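Local coordinates for 182aa long hypothetical protein (Pyrococcus horikoshii, PDB 2GAN) that is a putative acetyltransferase of the GNAT family, probably transferring an acetyl group from acetyl-CoA to an acceptor that the structure alone does not show, at the interface of chains A and B. Numbering follows the deposited sequence. Chains: chain A/B, 182aa long hypothetical protein.

The interface of chains A and B. Residues chain A 109, 112, 128, 132, 144; chain B 156-157, 160, 162.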
ATOM      1  N   ILE A 109      16.846  -3.717   9.242  1.00 18.54           N
ATOM      2  CA  ILE A 109      15.818  -4.737   9.358  1.00 18.01           C
ATOM      3  C   ILE A 109      15.225  -4.881   7.967  1.00 18.13           C
ATOM      4  O   ILE A 109      14.966  -3.884   7.299  1.00 19.38           O
ATOM      5  CB  ILE A 109      14.698  -4.317  10.336  1.00 20.18           C
ATOM      6  CG1 ILE A 109      15.203  -4.455  11.781  1.00 19.99           C
ATOM      7  CG2 ILE A 109      13.435  -5.160  10.087  1.00 18.49           C
ATOM      8  CD1 ILE A 109      14.245  -3.935  12.840  1.00 22.08           C
ATOM      9  N   PHE A 112      11.046  -8.807   6.178  1.00 16.29           N
ATOM     10  CA  PHE A 112       9.994  -8.864   7.192  1.00 16.68           C
ATOM     11  C   PHE A 112       8.664  -9.178   6.532  1.00 16.04           C
ATOM     12  O   PHE A 112       8.090  -8.330   5.867  1.00 15.24           O
ATOM     13  CB  PHE A 112       9.874  -7.506   7.892  1.00 16.99           C
ATOM     14  CG  PHE A 112       8.761  -7.426   8.912  1.00 16.53           C
ATOM     15  CD1 PHE A 112       8.088  -6.222   9.123  1.00 20.07           C
ATOM     16  CD2 PHE A 112       8.410  -8.525   9.684  1.00 18.14           C
ATOM     17  CE1 PHE A 112       7.082  -6.109  10.088  1.00 19.60           C
ATOM     18  CE2 PHE A 112       7.401  -8.424  10.657  1.00 21.86           C
ATOM     19  CZ  PHE A 112       6.739  -7.211  10.854  1.00 18.72           C
ATOM     20  N   LEU A 128       8.806  -8.119  14.652  1.00 19.48           N
ATOM     21  CA  LEU A 128       9.365  -6.767  14.667  1.00 21.20           C
ATOM     22  C   LEU A 128       9.922  -6.393  16.044  1.00 24.16           C
ATOM     23  O   LEU A 128      11.063  -5.937  16.154  1.00 22.55           O
ATOM     24  CB  LEU A 128       8.310  -5.748  14.221  1.00 21.20           C
ATOM     25  CG  LEU A 128       8.780  -4.324  13.895  1.00 21.84           C
ATOM     26  CD1 LEU A 128       9.907  -4.356  12.858  1.00 21.74           C
ATOM     27  CD2 LEU A 128       7.603  -3.519  13.370  1.00 20.65           C
ATOM     28  N   VAL A 132      13.738  -5.377  16.726  1.00 19.73           N
ATOM     29  CA  VAL A 132      14.147  -4.087  17.227  1.00 18.71           C
ATOM     30  C   VAL A 132      14.999  -4.264  18.479  1.00 22.61           C
ATOM     31  O   VAL A 132      16.055  -3.630  18.616  1.00 20.64           O
ATOM     32  CB  VAL A 132      12.926  -3.215  17.532  1.00 20.21           C
ATOM     33  CG1 VAL A 132      13.343  -1.999  18.331  1.00 18.38           C
ATOM     34  CG2 VAL A 132      12.261  -2.796  16.222  1.00 16.74           C
ATOM     35  N   VAL A 144      14.839   0.869   8.231  1.00 23.06           N
ATOM     36  CA  VAL A 144      14.153   0.056   7.223  1.00 19.15           C
ATOM     37  C   VAL A 144      13.982   0.865   5.951  1.00 19.18           C
ATOM     38  O   VAL A 144      14.103   2.090   5.969  1.00 20.89           O
ATOM     39  CB  VAL A 144      12.739  -0.392   7.674  1.00 19.79           C
ATOM     40  CG1 VAL A 144      12.836  -1.404   8.788  1.00 16.89           C
ATOM     41  CG2 VAL A 144      11.920   0.816   8.099  1.00 16.29           C
TER
ATOM     42  N   TYR B 156       2.555   0.411   8.227  1.00 22.35           N
ATOM     43  CA  TYR B 156       2.767  -0.499   9.341  1.00 23.44           C
ATOM     44  C   TYR B 156       3.935  -0.049  10.211  1.00 24.03           C
ATOM     45  O   TYR B 156       3.812   0.029  11.437  1.00 26.73           O
ATOM     46  CB  TYR B 156       3.001  -1.914   8.810  1.00 21.75           C
ATOM     47  CG  TYR B 156       2.985  -3.008   9.858  1.00 22.53           C
ATOM     48  CD1 TYR B 156       4.154  -3.389  10.520  1.00 22.32           C
ATOM     49  CD2 TYR B 156       1.804  -3.707  10.146  1.00 23.61           C
ATOM     50  CE1 TYR B 156       4.154  -4.445  11.433  1.00 21.87           C
ATOM     51  CE2 TYR B 156       1.792  -4.763  11.061  1.00 21.46           C
ATOM     52  CZ  TYR B 156       2.972  -5.126  11.695  1.00 23.77           C
ATOM     53  OH  TYR B 156       2.980  -6.181  12.578  1.00 24.71           O
ATOM     54  N   TYR B 157       5.070   0.259   9.593  1.00 23.65           N
ATOM     55  CA  TYR B 157       6.229   0.696  10.372  1.00 24.00           C
ATOM     56  C   TYR B 157       6.002   2.005  11.125  1.00 24.59           C
ATOM     57  O   TYR B 157       6.434   2.144  12.258  1.00 22.23           O
ATOM     58  CB  TYR B 157       7.452   0.872   9.480  1.00 21.15           C
ATOM     59  CG  TYR B 157       8.078  -0.420   9.018  1.00 21.21           C
ATOM     60  CD1 TYR B 157       8.407  -1.429   9.928  1.00 19.76           C
ATOM     61  CD2 TYR B 157       8.394  -0.611   7.679  1.00 17.06           C
ATOM     62  CE1 TYR B 157       9.036  -2.594   9.509  1.00 18.17           C
ATOM     63  CE2 TYR B 157       9.027  -1.765   7.253  1.00 17.41           C
ATOM     64  CZ  TYR B 157       9.346  -2.747   8.166  1.00 15.76           C
ATOM     65  OH  TYR B 157       9.984  -3.881   7.739  1.00 20.03           O
ATOM     66  N   LYS B 160       4.479   1.578  14.202  1.00 36.42           N
ATOM     67  CA  LYS B 160       5.353   0.908  15.161  1.00 35.01           C
ATOM     68  C   LYS B 160       6.569   1.706  15.637  1.00 33.24           C
ATOM     69  O   LYS B 160       7.586   1.125  16.018  1.00 32.34           O
ATOM     70  CB  LYS B 160       5.826  -0.423  14.582  1.00 37.60           C
ATOM     71  CG  LYS B 160       5.092  -1.645  15.116  1.00 41.34           C
ATOM     72  CD  LYS B 160       3.608  -1.591  14.836  1.00 43.21           C
ATOM     73  CE  LYS B 160       2.956  -2.950  15.066  1.00 45.42           C
ATOM     74  NZ  LYS B 160       3.143  -3.445  16.455  1.00 46.80           N
ATOM     75  N   PHE B 162       8.358   3.959  13.786  1.00 31.62           N
ATOM     76  CA  PHE B 162       9.311   4.343  12.760  1.00 30.42           C
ATOM     77  C   PHE B 162       8.952   5.694  12.168  1.00 31.57           C
ATOM     78  O   PHE B 162       7.777   6.011  11.959  1.00 31.83           O
ATOM     79  CB  PHE B 162       9.378   3.272  11.677  1.00 27.58           C
ATOM     80  CG  PHE B 162      10.194   2.065  12.068  1.00 23.57           C
ATOM     81  CD1 PHE B 162      11.552   2.005  11.773  1.00 22.39           C
ATOM     82  CD2 PHE B 162       9.605   0.988  12.722  1.00 20.19           C
ATOM     83  CE1 PHE B 162      12.310   0.890  12.121  1.00 21.16           C
ATOM     84  CE2 PHE B 162      10.355  -0.139  13.077  1.00 19.17           C
ATOM     85  CZ  PHE B 162      11.711  -0.185  12.773  1.00 21.32           C
TER
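B:Tyr157 lays one ring face against A:Val144, whose CG2 methyl stands 3.8 Å from CD2 of B:Tyr157, nearer the ring's margin than its centre, while A:Leu128 CD1 meets the tyrosine ring at its edge, in plane, 3.9 Å from CE1 of B:Tyr157. The A:Phe112 ring takes B:Tyr156 at its own edge, the two side chains roughly perpendicular, with CE1 of A:Phe112 3.6 Å from CE1 of B:Tyr156. A:Val144 CG2 also touches the B:Phe162 ring, 3.9 Å from CD1 of B:Phe162, and thus serves two aromatic rings of the partner. The edge of B:Phe162 faces, in plane, the backbone O of B:Tyr157 within its own chain.

The patch is apolar, with no polar pair bonded across it. In B:Tyr157, CG lies anti to the carbonyl carbon (chi1 -74°), which sends the ring from helix 152-159 in among side chains of strands 106-114 and 141-146 and helix 123-137 of chain A. An alanine here would probably open a gap among A:Phe112, A:Leu128 and A:Val144, leaving CD1 of A:Phe112 and CD1 of A:Leu128 without their aromatic neighbour. The CB and CG of B:Lys160 touch the CD2 methyl of A:Leu128, with CG of the lysine 3.6 Å from CD2 of the leucine. Two-fold symmetry repeats the patch with the chains exchanged; it may help join the two copies in solution, although the crystal alone does not establish a dimer. A:Phe112 and B:Tyr157 run antiparallel alongside one another, placing the phenol OH of B:Tyr157 3.3 Å from CD1 and 3.6 Å from CB of A:Phe112.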